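Local coordinates for protein Beta/alpha-amylase (Paenibacillus polymyxa, PDB 3VOC) that hydrolyses alpha-1,4-glucosidic linkages of starch, this chain being the family 14 beta-amylase part, which removes successive maltose units from non-reducing chain ends, at residues S9-L14 and G383-R388; A37-V42 and K73-I78. All coordinates share one frame; numbering follows the deposited sequence. Where two conformers were deposited one is given.

Contact 1: S9-L14 and G383-R388; sequences SVMGPL and GFTLLR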
# COMPACT_ATOMS: atom_id res chain seq x y z
N SER A 9 -17.19 -3.63 -2.17
CA SER A 9 -16.49 -4.90 -2.20
C SER A 9 -16.08 -5.31 -0.80
O SER A 9 -16.20 -4.54 0.15
CB SER A 9 -15.25 -4.77 -3.08
OG SER A 9 -15.67 -4.49 -4.40
N VAL A 10 -15.61 -6.55 -0.66
CA VAL A 10 -15.20 -7.08 0.63
C VAL A 10 -13.90 -7.85 0.43
O VAL A 10 -13.77 -8.61 -0.55
CB VAL A 10 -16.29 -8.02 1.21
CG1 VAL A 10 -15.80 -8.72 2.50
CG2 VAL A 10 -17.63 -7.23 1.48
N MET A 11 -12.95 -7.63 1.33
CA MET A 11 -11.66 -8.32 1.28
C MET A 11 -11.85 -9.74 1.77
O MET A 11 -12.52 -9.98 2.78
CB MET A 11 -10.59 -7.60 2.10
CG MET A 11 -9.14 -8.08 1.83
SD MET A 11 -7.87 -6.88 2.33
CE MET A 11 -8.25 -5.54 1.22
N GLY A 12 -11.26 -10.69 1.04
CA GLY A 12 -11.32 -12.09 1.42
C GLY A 12 -10.47 -12.38 2.66
O GLY A 12 -9.79 -11.49 3.18
N PRO A 13 -10.50 -13.64 3.11
CA PRO A 13 -9.83 -13.97 4.36
C PRO A 13 -8.30 -13.92 4.22
O PRO A 13 -7.76 -14.01 3.10
CB PRO A 13 -10.30 -15.41 4.66
CG PRO A 13 -10.80 -15.96 3.40
CD PRO A 13 -11.04 -14.82 2.41
N LEU A 14 -7.62 -13.76 5.35
CA LEU A 14 -6.16 -13.70 5.33
C LEU A 14 -5.56 -15.09 5.13
O LEU A 14 -4.74 -15.29 4.23
CB LEU A 14 -5.63 -13.06 6.63
CG LEU A 14 -4.11 -12.91 6.72
CD1 LEU A 14 -3.58 -11.97 5.63
CD2 LEU A 14 -3.68 -12.42 8.13
N GLY A 383 -15.43 3.38 -5.01
CA GLY A 383 -15.50 2.06 -4.42
C GLY A 383 -15.13 2.12 -2.97
O GLY A 383 -14.45 3.06 -2.51
N PHE A 384 -15.62 1.13 -2.24
CA PHE A 384 -15.19 0.91 -0.88
C PHE A 384 -15.02 -0.58 -0.69
O PHE A 384 -15.91 -1.36 -1.07
CB PHE A 384 -16.20 1.45 0.16
CG PHE A 384 -15.75 1.21 1.57
CD1 PHE A 384 -14.81 2.06 2.16
CD2 PHE A 384 -16.18 0.09 2.27
CE1 PHE A 384 -14.35 1.82 3.44
CE2 PHE A 384 -15.71 -0.17 3.54
CZ PHE A 384 -14.79 0.70 4.13
N THR A 385 -13.89 -0.98 -0.11
CA THR A 385 -13.66 -2.37 0.26
C THR A 385 -13.63 -2.54 1.78
O THR A 385 -12.83 -1.91 2.48
CB THR A 385 -12.34 -2.92 -0.32
OG1 THR A 385 -12.35 -2.77 -1.74
CG2 THR A 385 -12.20 -4.41 -0.00
N LEU A 386 -14.49 -3.42 2.30
CA LEU A 386 -14.51 -3.70 3.73
C LEU A 386 -13.54 -4.82 4.15
O LEU A 386 -13.60 -5.93 3.61
CB LEU A 386 -15.93 -4.03 4.22
CG LEU A 386 -15.88 -4.07 5.77
CD1 LEU A 386 -16.06 -2.70 6.40
CD2 LEU A 386 -16.85 -5.01 6.34
N LEU A 387 -12.64 -4.51 5.08
CA LEU A 387 -11.79 -5.53 5.68
C LEU A 387 -12.45 -6.03 6.96
O LEU A 387 -12.76 -5.20 7.83
CB LEU A 387 -10.41 -4.95 6.02
CG LEU A 387 -9.43 -4.82 4.85
CD1 LEU A 387 -9.77 -3.64 3.94
CD2 LEU A 387 -7.98 -4.69 5.37
N ARG A 388 -12.72 -7.33 7.12
CA ARG A 388 -12.64 -8.40 6.11
C ARG A 388 -13.91 -9.23 6.14
O ARG A 388 -14.82 -8.97 6.95
CB ARG A 388 -11.55 -9.40 6.46
CG ARG A 388 -10.33 -9.26 5.73
CD ARG A 388 -9.25 -10.03 6.46
NE ARG A 388 -8.00 -9.31 6.35
CZ ARG A 388 -7.18 -9.39 5.31
NH1 ARG A 388 -7.46 -10.18 4.27
NH2 ARG A 388 -6.07 -8.67 5.32
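The guanidinium of Arg388 is enclosed on three sides by residues 9-14. Leu14 CB sits over the centre of one face, 4.1 Å above the plane, while Met11 SD lies over the opposite face, offset toward the rim. The edge is taken by Gly12 O, which lies near the guanidinium plane and accepts a hydrogen bond from Arg388 NH1 at 2.9 Å; the donor approaches in the carbonyl plane, with a C=O...N angle of 159°. A bend at chi3 (-143°) in the arginine chain helps bring NH1 to that oxygen. Met11 has CG anti to its backbone N and turns at chi3, so that its thioether runs alongside Leu387, SD lying 3.6 Å from Leu387 CG, whereas it crosses the arginine obliquely. An alanine in place of Arg388 would remove the NH1 bond to Gly12 O and would probably loosen the packing of Met11 and Leu14 against this segment.

The two segments carry the ends of the first and last strands of a (beta/alpha)8, or TIM, barrel, whose pairing closes the parallel sheet. Three backbone hydrogen bonds join the strands, the shortest from Ser9 N to Phe384 O (2.8 Å), the others from Leu386 N to Ser9 O and from Met11 N to Leu386 O. Beyond the paired strands a cis peptide bond precedes Arg388, a probable substrate-binding residue by analogy with related enzymes, and its backbone N is held by Asn391 OD1. Leu387 and Met11 both touch Glu359, the likely proton acceptor, on the neighbouring strand 356-359.

Contact 2: A37-V42 and K73-I78; sequences AITTDV and KWVPII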
# COMPACT_ATOMS: atom_id res chain seq x y z
N ALA A 37 -17.92 -7.21 -5.40
CA ALA A 37 -16.69 -7.96 -5.65
C ALA A 37 -16.00 -8.42 -4.39
O ALA A 37 -16.27 -7.91 -3.29
CB ALA A 37 -15.73 -7.13 -6.49
N ILE A 38 -15.13 -9.42 -4.55
CA ILE A 38 -14.22 -9.84 -3.50
C ILE A 38 -12.82 -9.37 -3.88
O ILE A 38 -12.36 -9.63 -5.00
CB ILE A 38 -14.21 -11.38 -3.32
CG1 ILE A 38 -15.63 -11.92 -3.00
CG2 ILE A 38 -13.15 -11.81 -2.27
CD1 ILE A 38 -16.23 -11.40 -1.67
N THR A 39 -12.15 -8.66 -2.96
CA THR A 39 -10.73 -8.29 -3.17
C THR A 39 -9.81 -9.32 -2.47
O THR A 39 -10.13 -9.85 -1.40
CB THR A 39 -10.37 -6.86 -2.71
OG1 THR A 39 -10.29 -6.82 -1.29
CG2 THR A 39 -11.43 -5.83 -3.20
N THR A 40 -8.68 -9.62 -3.10
CA THR A 40 -7.90 -10.79 -2.71
C THR A 40 -6.41 -10.53 -2.84
O THR A 40 -5.94 -10.21 -3.93
CB THR A 40 -8.23 -12.00 -3.63
OG1 THR A 40 -9.64 -12.28 -3.57
CG2 THR A 40 -7.42 -13.26 -3.22
N ASP A 41 -5.67 -10.66 -1.74
CA ASP A 41 -4.22 -10.74 -1.83
C ASP A 41 -3.82 -11.97 -2.65
O ASP A 41 -4.11 -13.10 -2.25
CB ASP A 41 -3.57 -10.82 -0.46
CG ASP A 41 -3.37 -9.45 0.17
OD1 ASP A 41 -2.81 -8.55 -0.49
OD2 ASP A 41 -3.76 -9.29 1.33
N VAL A 42 -3.20 -11.72 -3.80
CA VAL A 42 -2.63 -12.81 -4.63
C VAL A 42 -1.15 -12.81 -4.28
O VAL A 42 -0.35 -12.03 -4.83
CB VAL A 42 -2.93 -12.59 -6.14
CG1 VAL A 42 -2.39 -13.73 -7.00
CG2 VAL A 42 -4.46 -12.44 -6.35
N LYS A 73 -17.90 -10.44 -8.67
CA LYS A 73 -16.66 -10.03 -9.34
C LYS A 73 -15.45 -10.34 -8.47
O LYS A 73 -15.57 -10.50 -7.25
CB LYS A 73 -16.67 -8.53 -9.67
CG LYS A 73 -17.77 -8.08 -10.62
CD LYS A 73 -18.03 -9.07 -11.72
CE LYS A 73 -19.15 -8.57 -12.63
NZ LYS A 73 -18.65 -7.43 -13.42
N TRP A 74 -14.29 -10.41 -9.12
CA TRP A 74 -13.02 -10.69 -8.43
C TRP A 74 -12.00 -9.58 -8.66
O TRP A 74 -11.68 -9.26 -9.80
CB TRP A 74 -12.42 -12.01 -8.90
CG TRP A 74 -11.27 -12.51 -8.02
CD1 TRP A 74 -11.27 -12.61 -6.65
CD2 TRP A 74 -9.99 -12.98 -8.46
NE1 TRP A 74 -10.06 -13.11 -6.21
CE2 TRP A 74 -9.26 -13.35 -7.30
CE3 TRP A 74 -9.38 -13.13 -9.72
CZ2 TRP A 74 -7.95 -13.86 -7.36
CZ3 TRP A 74 -8.07 -13.65 -9.78
CH2 TRP A 74 -7.37 -13.99 -8.61
N VAL A 75 -11.48 -9.00 -7.58
CA VAL A 75 -10.47 -7.94 -7.71
C VAL A 75 -9.17 -8.43 -7.11
O VAL A 75 -9.00 -8.44 -5.88
CB VAL A 75 -10.92 -6.61 -7.07
CG1 VAL A 75 -9.77 -5.56 -7.14
CG2 VAL A 75 -12.19 -6.09 -7.76
N PRO A 76 -8.24 -8.87 -7.97
CA PRO A 76 -6.97 -9.38 -7.47
C PRO A 76 -6.02 -8.24 -7.09
O PRO A 76 -5.98 -7.21 -7.77
CB PRO A 76 -6.43 -10.14 -8.68
CG PRO A 76 -6.93 -9.34 -9.85
CD PRO A 76 -8.31 -8.90 -9.44
N ILE A 77 -5.31 -8.42 -5.97
CA ILE A 77 -4.21 -7.56 -5.60
C ILE A 77 -2.97 -8.40 -5.90
O ILE A 77 -2.81 -9.48 -5.35
CB ILE A 77 -4.22 -7.21 -4.09
CG1 ILE A 77 -5.59 -6.59 -3.68
CG2 ILE A 77 -3.04 -6.26 -3.75
CD1 ILE A 77 -5.94 -6.70 -2.15
N ILE A 78 -2.12 -7.92 -6.80
CA ILE A 78 -0.87 -8.64 -7.06
C ILE A 78 0.12 -8.34 -5.92
O ILE A 78 0.83 -7.33 -5.91
CB ILE A 78 -0.29 -8.33 -8.45
CG1 ILE A 78 -1.38 -8.44 -9.53
CG2 ILE A 78 0.93 -9.25 -8.73
CD1 ILE A 78 -2.11 -9.82 -9.58
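Trp74 has CG anti to its backbone N (chi1 -168°), which swings the indole across to strand 37-42, and Thr40 holds OG1 anti to its carbonyl carbon (chi1 -57°), beside its own N. The two side chains cross at about a right angle, and Trp74 NE1 donates to Thr40 OG1 at 2.8 Å. This bond is noticeably bent, 139° at the hydrogen, with the oxygen somewhat tilted out of the indole plane, so it anchors the pyrrole edge without being ideally aligned. The six-membered ring ends beside Val42, whose CG2 is 3.9 Å from Trp74 CZ2. That same methyl packs against Pro76 CB at 3.8 Å, Val42 and Pro76 running side by side, and Pro76 CB also lies over one face of the indole, offset toward its rim. On this side of the sheet, Tyr60 and Tyr63 of helix 58-69 add to the packing, Tyr63 meeting the Trp74 ring.

The other side carries Ala37, Thr39, Val75, Asp41 and Ile77. Thr39 CG2 lies alongside Val75 CB at 4.0 Å, and Ala37 CB reaches Val75 CG2. Asp41 crosses Ile77 obliquely, but the polar partner of its OD1 is Ser79 OG, just beyond the segment.

Five backbone hydrogen bonds alternate between the strands; Val75 N to Ile38 O, at 2.8 Å, is the straightest of them. The two strand segments run nearly parallel, and helix 58-69 links the strands in a beta-alpha-beta crossover. Second and third strands paired in this way, with Asp41, a probable substrate-binding residue, toward their C-terminal end, are characteristic of the TIM barrel of family 14 beta-amylases.

Both contacts are buried pairings in the same eight-stranded parallel barrel, and they share a border: strands 7-11 and 37-43 are neighbours, so residues 9-14 stand between 383-388 and 37-42. Thr39 joins them through its backbone, with probable hydrogen bonds from Gly12 N to Thr39 O (2.8 Å) and between Thr39 N and Val10 O. Contact 1 closes the barrel between chain positions far apart in sequence, and contact 2, nested within that loop, pairs strands one crossover apart. Each carries a probable substrate-binding residue: Arg388, in the loop past its strand, bonds across contact 1 to Gly12 O, whereas Asp41, still within its strand, bonds outside the pair. The side-chain bond crossing contact 2 is Trp74 to Thr40.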